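Local coordinates for Lpg0393 helical bundle domain-containing protein (Legionella pneumophila subsp. pneumophila str. Philadelphia 1, PDB 4R0G) that acts as a guanine-nucleotide exchange factor for the small GTPases Rab5, Rab21 and Rab22, at residues L93-V98 with E137-E142; S180-A185 with E235-F240; D190-S195 with W229-A234. All blocks are in the same frame, centred on the assembly; numbering follows the deposited sequence.

Contact 1. Residues L93-V98 with E137-E142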
loop_
_atom_site.group_PDB
_atom_site.type_symbol
_atom_site.label_atom_id
_atom_site.label_comp_id
_atom_site.label_asym_id
_atom_site.label_seq_id
_atom_site.Cartn_x
_atom_site.Cartn_y
_atom_site.Cartn_z
ATOM N N LEU A 93 -18.667 11.382 -8.186
ATOM C CA LEU A 93 -19.590 10.338 -8.622
ATOM C C LEU A 93 -20.970 10.437 -7.962
ATOM O O LEU A 93 -22.017 10.262 -8.606
ATOM C CB LEU A 93 -18.984 8.973 -8.309
ATOM C CG LEU A 93 -19.992 7.822 -8.419
ATOM C CD1 LEU A 93 -20.424 7.638 -9.852
ATOM C CD2 LEU A 93 -19.430 6.518 -7.876
ATOM N N PHE A 94 -20.941 10.705 -6.666
ATOM C CA PHE A 94 -22.136 10.654 -5.860
ATOM C C PHE A 94 -23.109 11.755 -6.234
ATOM O O PHE A 94 -24.288 11.466 -6.425
ATOM C CB PHE A 94 -21.803 10.606 -4.360
ATOM C CG PHE A 94 -20.918 9.452 -3.985
ATOM C CD1 PHE A 94 -21.229 8.171 -4.389
ATOM C CD2 PHE A 94 -19.755 9.650 -3.278
ATOM C CE1 PHE A 94 -20.406 7.113 -4.067
ATOM C CE2 PHE A 94 -18.929 8.585 -2.958
ATOM C CZ PHE A 94 -19.257 7.331 -3.358
ATOM N N PRO A 95 -22.629 13.007 -6.367
ATOM C CA PRO A 95 -23.517 14.048 -6.919
ATOM C C PRO A 95 -24.142 13.666 -8.260
ATOM O O PRO A 95 -25.360 13.827 -8.419
ATOM C CB PRO A 95 -22.577 15.225 -7.149
ATOM C CG PRO A 95 -21.503 15.040 -6.157
ATOM C CD PRO A 95 -21.322 13.554 -5.963
ATOM N N CYS A 96 -23.331 13.175 -9.201
ATOM C CA CYS A 96 -23.866 12.728 -10.486
ATOM C C CYS A 96 -24.982 11.676 -10.292
ATOM O O CYS A 96 -26.015 11.737 -10.941
ATOM C CB CYS A 96 -22.765 12.187 -11.424
ATOM S SG CYS A 96 -21.466 13.379 -11.878
ATOM N N MET A 97 -24.779 10.720 -9.392
ATOM C CA MET A 97 -25.818 9.720 -9.119
ATOM C C MET A 97 -27.092 10.387 -8.621
ATOM O O MET A 97 -28.198 10.012 -9.002
ATOM C CB MET A 97 -25.337 8.673 -8.121
ATOM C CG MET A 97 -24.240 7.785 -8.678
ATOM S SD MET A 97 -23.621 6.536 -7.531
ATOM C CE MET A 97 -24.973 5.352 -7.541
ATOM N N VAL A 98 -26.921 11.408 -7.794
ATOM C CA VAL A 98 -28.041 12.159 -7.266
ATOM C C VAL A 98 -28.737 12.915 -8.381
ATOM O O VAL A 98 -29.964 12.863 -8.519
ATOM C CB VAL A 98 -27.573 13.122 -6.186
ATOM C CG1 VAL A 98 -28.727 14.042 -5.731
ATOM C CG2 VAL A 98 -26.968 12.318 -5.048
ATOM N N GLU A 137 -29.318 13.528 2.040
ATOM C CA GLU A 137 -30.035 12.246 2.075
ATOM C C GLU A 137 -29.860 11.454 0.785
ATOM O O GLU A 137 -29.463 10.289 0.816
ATOM C CB GLU A 137 -31.509 12.469 2.330
ATOM C CG GLU A 137 -31.749 13.349 3.501
ATOM C CD GLU A 137 -33.205 13.670 3.669
ATOM O OE1 GLU A 137 -34.019 12.730 3.496
ATOM O OE2 GLU A 137 -33.528 14.853 3.954
ATOM N N PHE A 138 -30.158 12.099 -0.337
ATOM C CA PHE A 138 -29.928 11.521 -1.643
ATOM C C PHE A 138 -28.512 10.987 -1.766
ATOM O O PHE A 138 -28.299 9.813 -2.085
ATOM C CB PHE A 138 -30.141 12.577 -2.739
ATOM C CG PHE A 138 -31.581 12.881 -3.018
ATOM C CD1 PHE A 138 -32.587 11.966 -2.677
ATOM C CD2 PHE A 138 -31.942 14.064 -3.620
ATOM C CE1 PHE A 138 -33.939 12.237 -2.930
ATOM C CE2 PHE A 138 -33.299 14.348 -3.881
ATOM C CZ PHE A 138 -34.300 13.423 -3.526
ATOM N N LEU A 139 -27.554 11.855 -1.477
ATOM C CA LEU A 139 -26.145 11.522 -1.553
ATOM C C LEU A 139 -25.810 10.214 -0.822
ATOM O O LEU A 139 -24.969 9.444 -1.278
ATOM C CB LEU A 139 -25.342 12.672 -0.958
ATOM C CG LEU A 139 -24.011 13.039 -1.579
ATOM C CD1 LEU A 139 -24.111 12.981 -3.094
ATOM C CD2 LEU A 139 -23.678 14.444 -1.116
ATOM N N GLY A 140 -26.477 9.939 0.291
ATOM C CA GLY A 140 -26.194 8.729 1.046
ATOM C C GLY A 140 -26.875 7.530 0.444
ATOM O O GLY A 140 -26.367 6.421 0.484
ATOM N N GLN A 141 -28.047 7.758 -0.115
ATOM C CA GLN A 141 -28.788 6.704 -0.764
ATOM C C GLN A 141 -28.030 6.202 -1.954
ATOM O O GLN A 141 -28.007 5.006 -2.214
ATOM C CB GLN A 141 -30.139 7.229 -1.235
ATOM C CG GLN A 141 -31.055 7.524 -0.126
ATOM C CD GLN A 141 -32.389 8.021 -0.596
ATOM O OE1 GLN A 141 -32.511 8.628 -1.683
ATOM N NE2 GLN A 141 -33.419 7.776 0.224
ATOM N N GLU A 142 -27.442 7.125 -2.702
ATOM C CA GLU A 142 -26.652 6.728 -3.846
ATOM C C GLU A 142 -25.349 6.033 -3.384
ATOM O O GLU A 142 -24.931 5.027 -3.954
ATOM C CB GLU A 142 -26.392 7.922 -4.746
ATOM C CG GLU A 142 -27.651 8.508 -5.351
ATOM C CD GLU A 142 -28.349 7.555 -6.362
ATOM O OE1 GLU A 142 -27.686 6.607 -6.850
ATOM O OE2 GLU A 142 -29.559 7.748 -6.679
#
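Glu142 of helix 132-151 lies across Met97 of helix 80-101, the two side chains meeting at a slant. Glu142 CG packs 3.6 Å from Met97 CB, and the bend at chi2 (-67°) brings Glu142 CD to 3.6 Å from Met97 O; the carboxylate oxygen OE1 faces the CB and CE of the methionine. One turn back, Leu139 sends CD1 between residues a helical turn apart, 3.5 Å from Phe94 CB and equally 3.5 Å from Val98 CG2, with Pro95 CD at 4.0 Å from the same methyl. Val98 forks: CG1, anti to the backbone N (chi1 173°), reaches Phe138 CB at 3.6 Å, while CG2 serves Leu139. This is a helix crossing of the all-helical VPS9-like domain, with local axes 8.6 Å apart and inclined at 104°, and no hydrogen bond spans it. Helix 80-101 is kinked at Pro95, whose N makes no bond to the preceding turn. Farther out, Glu142 OE2 is hydrogen-bonded to Thr101 OG1, a hydroxyl also within hydrogen-bonding reach of Met97 O, and OE1 forms a salt bridge with Lys145. Around helix 80-101, Ile61 of helix 58-71 touches Met97 and Ile48 of helix 40-53 touches Pro95.

Contact 2. Residues S180-A185 with E235-F240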
loop_
_atom_site.group_PDB
_atom_site.type_symbol
_atom_site.label_atom_id
_atom_site.label_comp_id
_atom_site.label_asym_id
_atom_site.label_seq_id
_atom_site.Cartn_x
_atom_site.Cartn_y
_atom_site.Cartn_z
ATOM N N SER A 180 14.680 6.603 -3.755
ATOM C CA SER A 180 15.002 7.229 -2.467
ATOM C C SER A 180 16.154 6.537 -1.755
ATOM O O SER A 180 16.934 7.201 -1.073
ATOM C CB SER A 180 13.773 7.354 -1.540
ATOM O OG SER A 180 13.073 6.137 -1.456
ATOM N N LEU A 181 16.248 5.216 -1.898
ATOM C CA LEU A 181 17.352 4.478 -1.291
ATOM C C LEU A 181 18.719 4.868 -1.912
ATOM O O LEU A 181 19.710 5.036 -1.199
ATOM C CB LEU A 181 17.116 2.960 -1.350
ATOM C CG LEU A 181 16.118 2.285 -0.394
ATOM C CD1 LEU A 181 16.143 0.772 -0.552
ATOM C CD2 LEU A 181 16.368 2.642 1.070
ATOM N N LEU A 182 18.755 5.029 -3.234
ATOM C CA LEU A 182 19.964 5.439 -3.932
ATOM C C LEU A 182 20.391 6.829 -3.454
ATOM O O LEU A 182 21.564 7.042 -3.149
ATOM C CB LEU A 182 19.718 5.456 -5.447
ATOM C CG LEU A 182 20.828 5.025 -6.407
ATOM C CD1 LEU A 182 20.616 5.673 -7.760
ATOM C CD2 LEU A 182 22.197 5.368 -5.864
ATOM N N GLU A 183 19.430 7.759 -3.390
ATOM C CA GLU A 183 19.652 9.118 -2.888
ATOM C C GLU A 183 20.192 9.115 -1.458
ATOM O O GLU A 183 21.074 9.894 -1.131
ATOM C CB GLU A 183 18.369 9.947 -3.005
ATOM C CG GLU A 183 17.990 10.245 -4.476
ATOM C CD GLU A 183 16.731 11.113 -4.662
ATOM O OE1 GLU A 183 15.694 10.867 -3.981
ATOM O OE2 GLU A 183 16.772 12.032 -5.518
ATOM N N SER A 184 19.682 8.192 -0.644
ATOM C CA SER A 184 19.961 8.073 0.785
ATOM C C SER A 184 21.126 7.160 1.059
ATOM O O SER A 184 21.308 6.690 2.185
ATOM C CB SER A 184 18.752 7.493 1.526
ATOM O OG SER A 184 17.593 8.277 1.325
ATOM N N ALA A 185 21.828 6.773 0.012
ATOM C CA ALA A 185 22.940 5.841 0.183
ATOM C C ALA A 185 24.238 6.586 0.456
ATOM O O ALA A 185 24.464 7.679 -0.073
ATOM C CB ALA A 185 23.082 4.940 -1.027
ATOM N N GLU A 235 25.737 -3.092 -4.142
ATOM C CA GLU A 235 25.207 -4.446 -4.001
ATOM C C GLU A 235 23.685 -4.417 -3.906
ATOM O O GLU A 235 22.989 -5.133 -4.631
ATOM C CB GLU A 235 25.810 -5.165 -2.786
ATOM C CG GLU A 235 27.246 -5.635 -2.976
ATOM C CD GLU A 235 27.651 -6.738 -1.981
ATOM O OE1 GLU A 235 27.058 -7.843 -2.045
ATOM O OE2 GLU A 235 28.558 -6.499 -1.139
ATOM N N PHE A 236 23.182 -3.561 -3.020
ATOM C CA PHE A 236 21.752 -3.420 -2.816
ATOM C C PHE A 236 20.999 -2.974 -4.070
ATOM O O PHE A 236 19.887 -3.441 -4.301
ATOM C CB PHE A 236 21.454 -2.485 -1.640
ATOM C CG PHE A 236 21.589 -1.026 -1.963
ATOM C CD1 PHE A 236 22.804 -0.384 -1.813
ATOM C CD2 PHE A 236 20.491 -0.286 -2.387
ATOM C CE1 PHE A 236 22.934 0.965 -2.097
ATOM C CE2 PHE A 236 20.620 1.058 -2.669
ATOM C CZ PHE A 236 21.846 1.681 -2.527
ATOM N N GLU A 237 21.591 -2.093 -4.878
ATOM C CA GLU A 237 20.919 -1.670 -6.104
ATOM C C GLU A 237 20.562 -2.879 -6.985
ATOM O O GLU A 237 19.533 -2.859 -7.650
ATOM C CB GLU A 237 21.759 -0.661 -6.907
ATOM C CG GLU A 237 22.077 0.673 -6.222
ATOM C CD GLU A 237 22.989 1.583 -7.084
ATOM O OE1 GLU A 237 22.505 2.209 -8.062
ATOM O OE2 GLU A 237 24.205 1.656 -6.786
ATOM N N GLU A 238 21.396 -3.926 -6.962
ATOM C CA GLU A 238 21.288 -5.077 -7.882
ATOM C C GLU A 238 19.957 -5.812 -7.789
ATOM O O GLU A 238 19.406 -6.268 -8.799
ATOM C CB GLU A 238 22.414 -6.107 -7.650
ATOM C CG GLU A 238 23.829 -5.706 -8.069
ATOM C CD GLU A 238 24.834 -6.870 -8.004
ATOM O OE1 GLU A 238 24.410 -8.050 -8.077
ATOM O OE2 GLU A 238 26.052 -6.595 -7.886
ATOM N N GLU A 239 19.457 -5.963 -6.571
ATOM C CA GLU A 239 18.198 -6.670 -6.388
ATOM C C GLU A 239 17.116 -5.907 -7.128
ATOM O O GLU A 239 16.330 -6.498 -7.875
ATOM C CB GLU A 239 17.848 -6.819 -4.903
ATOM C CG GLU A 239 16.662 -7.745 -4.637
ATOM C CD GLU A 239 16.871 -9.167 -5.171
ATOM O OE1 GLU A 239 18.017 -9.680 -5.087
ATOM O OE2 GLU A 239 15.885 -9.765 -5.675
ATOM N N PHE A 240 17.113 -4.587 -6.943
ATOM C CA PHE A 240 16.196 -3.714 -7.670
ATOM C C PHE A 240 16.297 -3.868 -9.180
ATOM O O PHE A 240 15.294 -4.150 -9.827
ATOM C CB PHE A 240 16.401 -2.251 -7.282
ATOM C CG PHE A 240 15.933 -1.925 -5.898
ATOM C CD1 PHE A 240 14.592 -1.960 -5.588
ATOM C CD2 PHE A 240 16.837 -1.574 -4.907
ATOM C CE1 PHE A 240 14.157 -1.652 -4.310
ATOM C CE2 PHE A 240 16.405 -1.264 -3.623
ATOM C CZ PHE A 240 15.069 -1.304 -3.325
#
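Leu181 meets two phenylalanines of helix 235-244. Its CD1, extended away from CA by a chi2 of -175°, comes to 3.6 Å from Phe240 CZ, at the edge of that ring and near its plane, the two side chains crossing at about a right angle. Nearer the backbone, Leu181 CB lies 4.2 Å from Phe236 CE2.

Leu182 turns to Glu237. Its CG sits 3.7 Å from Glu237 OE1, and with CD2 it forms an apolar end laid against a carboxylate whose polar needs are met elsewhere: OE1 bonds to Tyr178 OH, and OE2 takes the backbone N of Ala234 and forms a salt bridge with Arg196. These three partners should fix how the buried acid is turned and probably favour its charged form.

At Ser184 the chain leaves the helix. Both its OG and its N bond to Ser180 O, reaching the carbonyl from opposite faces, with OG at 2.7 Å from Ser180 O; the last turn is thus tied off by side chain as well as backbone. Ala185, just beyond, puts its CB 3.8 Å from Phe236 CZ. Phe236 reaches there with CG between its own N and carbonyl carbon (chi1 78°), and Glu237 CG lies over one face of its ring, 3.8 Å above the plane and displaced toward the rim.

The contact joins the C-terminal end of helix 155-183 to the first turns of helix 235-244 in the helical bundle domain. Helix 193-208 packs on Leu182 through Ile197 and Val200, Tyr178 of helix 155-183 lies with its ring almost parallel to that of Phe240, and helix 155-183 of the second subunit touches Leu181 through its Val158 and Phe240 through its Ser159.

Contact 3. Residues D190-S195 with W229-A234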
loop_
_atom_site.group_PDB
_atom_site.type_symbol
_atom_site.label_atom_id
_atom_site.label_comp_id
_atom_site.label_asym_id
_atom_site.label_seq_id
_atom_site.Cartn_x
_atom_site.Cartn_y
_atom_site.Cartn_z
ATOM N N ASP A 190 31.944 6.497 -4.875
ATOM C CA ASP A 190 31.135 6.249 -6.050
ATOM C C ASP A 190 30.902 7.575 -6.759
ATOM O O ASP A 190 30.148 8.422 -6.290
ATOM C CB ASP A 190 29.812 5.645 -5.575
ATOM C CG ASP A 190 29.033 4.993 -6.673
ATOM O OD1 ASP A 190 28.722 5.686 -7.662
ATOM O OD2 ASP A 190 28.734 3.784 -6.544
ATOM N N GLN A 191 31.517 7.719 -7.928
ATOM C CA GLN A 191 31.436 8.962 -8.687
ATOM C C GLN A 191 30.301 8.886 -9.692
ATOM O O GLN A 191 29.932 9.876 -10.321
ATOM C CB GLN A 191 32.752 9.237 -9.392
ATOM N N LEU A 192 29.760 7.687 -9.843
ATOM C CA LEU A 192 28.687 7.440 -10.783
ATOM C C LEU A 192 27.285 7.541 -10.151
ATOM O O LEU A 192 26.281 7.623 -10.863
ATOM C CB LEU A 192 28.913 6.075 -11.435
ATOM C CG LEU A 192 30.187 5.989 -12.290
ATOM C CD1 LEU A 192 30.345 4.608 -12.926
ATOM C CD2 LEU A 192 30.204 7.082 -13.369
ATOM N N LYS A 193 27.231 7.587 -8.819
ATOM C CA LYS A 193 25.973 7.652 -8.080
ATOM C C LYS A 193 25.070 8.779 -8.589
ATOM O O LYS A 193 23.856 8.629 -8.718
ATOM C CB LYS A 193 26.250 7.831 -6.581
ATOM C CG LYS A 193 24.997 8.047 -5.755
ATOM C CD LYS A 193 25.286 8.412 -4.301
ATOM C CE LYS A 193 23.993 8.935 -3.654
ATOM N NZ LYS A 193 24.119 9.615 -2.335
ATOM N N SER A 194 25.674 9.910 -8.892
ATOM C CA SER A 194 24.900 11.041 -9.325
ATOM C C SER A 194 24.301 10.777 -10.709
ATOM O O SER A 194 23.147 11.125 -10.987
ATOM C CB SER A 194 25.774 12.301 -9.308
ATOM O OG SER A 194 27.154 11.968 -9.289
ATOM N N SER A 195 25.069 10.150 -11.587
ATOM C CA SER A 195 24.550 9.904 -12.923
ATOM C C SER A 195 23.599 8.698 -12.941
ATOM O O SER A 195 22.819 8.514 -13.878
ATOM C CB SER A 195 25.691 9.761 -13.942
ATOM O OG SER A 195 26.627 8.786 -13.523
ATOM N N TRP A 229 23.268 -0.778 -15.093
ATOM C CA TRP A 229 24.273 -1.807 -14.884
ATOM C C TRP A 229 25.656 -1.297 -15.272
ATOM O O TRP A 229 26.667 -1.556 -14.594
ATOM C CB TRP A 229 23.936 -3.086 -15.648
ATOM C CG TRP A 229 23.050 -4.023 -14.859
ATOM C CD1 TRP A 229 21.747 -4.338 -15.122
ATOM C CD2 TRP A 229 23.397 -4.734 -13.664
ATOM N NE1 TRP A 229 21.265 -5.207 -14.175
ATOM C CE2 TRP A 229 22.256 -5.469 -13.268
ATOM C CE3 TRP A 229 24.562 -4.824 -12.890
ATOM C CZ2 TRP A 229 22.245 -6.288 -12.140
ATOM C CZ3 TRP A 229 24.552 -5.640 -11.765
ATOM C CH2 TRP A 229 23.396 -6.360 -11.400
ATOM N N GLU A 230 25.702 -0.525 -16.342
ATOM C CA GLU A 230 26.988 -0.032 -16.804
ATOM C C GLU A 230 27.535 1.087 -15.927
ATOM O O GLU A 230 28.681 1.499 -16.079
ATOM C CB GLU A 230 26.933 0.314 -18.294
ATOM C CG GLU A 230 26.400 -0.885 -19.095
ATOM C CD GLU A 230 26.665 -0.820 -20.593
ATOM O OE1 GLU A 230 25.966 -0.035 -21.291
ATOM O OE2 GLU A 230 27.558 -1.575 -21.063
ATOM N N MET A 231 26.727 1.532 -14.973
ATOM C CA MET A 231 27.134 2.593 -14.062
ATOM C C MET A 231 27.739 2.036 -12.776
ATOM O O MET A 231 28.079 2.791 -11.861
ATOM C CB MET A 231 25.971 3.536 -13.758
ATOM C CG MET A 231 25.588 4.426 -14.941
ATOM S SD MET A 231 26.974 5.453 -15.499
ATOM C CE MET A 231 27.489 4.625 -17.014
ATOM N N GLN A 232 27.889 0.713 -12.727
ATOM C CA GLN A 232 28.535 0.029 -11.601
ATOM C C GLN A 232 27.841 0.268 -10.267
ATOM O O GLN A 232 28.408 0.889 -9.373
ATOM C CB GLN A 232 29.997 0.457 -11.485
ATOM C CG GLN A 232 30.812 0.327 -12.766
ATOM C CD GLN A 232 32.307 0.372 -12.496
ATOM O OE1 GLN A 232 32.796 1.251 -11.774
ATOM N NE2 GLN A 232 33.038 -0.604 -13.044
ATOM N N PRO A 233 26.618 -0.262 -10.127
ATOM C CA PRO A 233 25.761 -0.066 -8.957
ATOM C C PRO A 233 26.245 -0.786 -7.697
ATOM O O PRO A 233 27.065 -1.700 -7.762
ATOM C CB PRO A 233 24.431 -0.675 -9.411
ATOM C CG PRO A 233 24.824 -1.712 -10.373
ATOM C CD PRO A 233 25.953 -1.098 -11.141
ATOM N N ALA A 234 25.698 -0.374 -6.556
ATOM C CA ALA A 234 26.034 -0.979 -5.280
ATOM C C ALA A 234 25.393 -2.348 -5.187
ATOM O O ALA A 234 24.548 -2.704 -6.014
ATOM C CB ALA A 234 25.526 -0.102 -4.154
#
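The capped start of helix 193-208, with Leu192 just before it, packs here on the type I beta turn Trp229-Gln232, which starts on the last residue of helix 215-229; both belong to the tip of the helical bundle domain. Asp190 makes the cap: its OD1 accepts from Leu192 N at 3.1 Å and from Lys193 N, both weak, strongly bent bonds. The other carboxylate oxygen, OD2, forms a salt bridge with Arg196. Arg196 also donates from NH2 to Met231 O, which links the cap to the turn through one guanidinium. Leu192 does most of the touching across the contact. Its CB lies 3.4 Å from Met231 O, its CD1 rests against the same carbonyl, and CD2 approaches Met231 SD to 4.2 Å, the two side chains crossing at about a right angle. Leu192 CD1 also comes to 4.3 Å from CG of Gln232, the first residue to leave helical geometry, with positive phi. Ser195, in the first turn of the helix, hydrogen-bonds back from OG to Leu192 O at 2.9 Å, and that same OG stands 3.9 Å from Met231 SD.

Overall arrangement
Contact 1 comes first along the chain and closes before the others open. It lies in the VPS9-like domain, on the other side of the chain's centre from contacts 2 and 3, whose centres are 47 and 54 Å away from its own. Those two belong to the helical bundle domain and sit only 10 Å apart, centre to centre. Contact 3 falls within the chain between the segments of contact 2, and the pair touch: Lys193 NZ probably hydrogen-bonds to Ala185 O (3.0 Å), and Trp229 packs on Glu238. Arg196 serves both acids, Asp190 and Glu237. Contact 1 thus belongs to the packing of the VPS9-like domain and contacts 2 and 3 to that of the bundle, with helix 132-151 followed in sequence by helix 155-183.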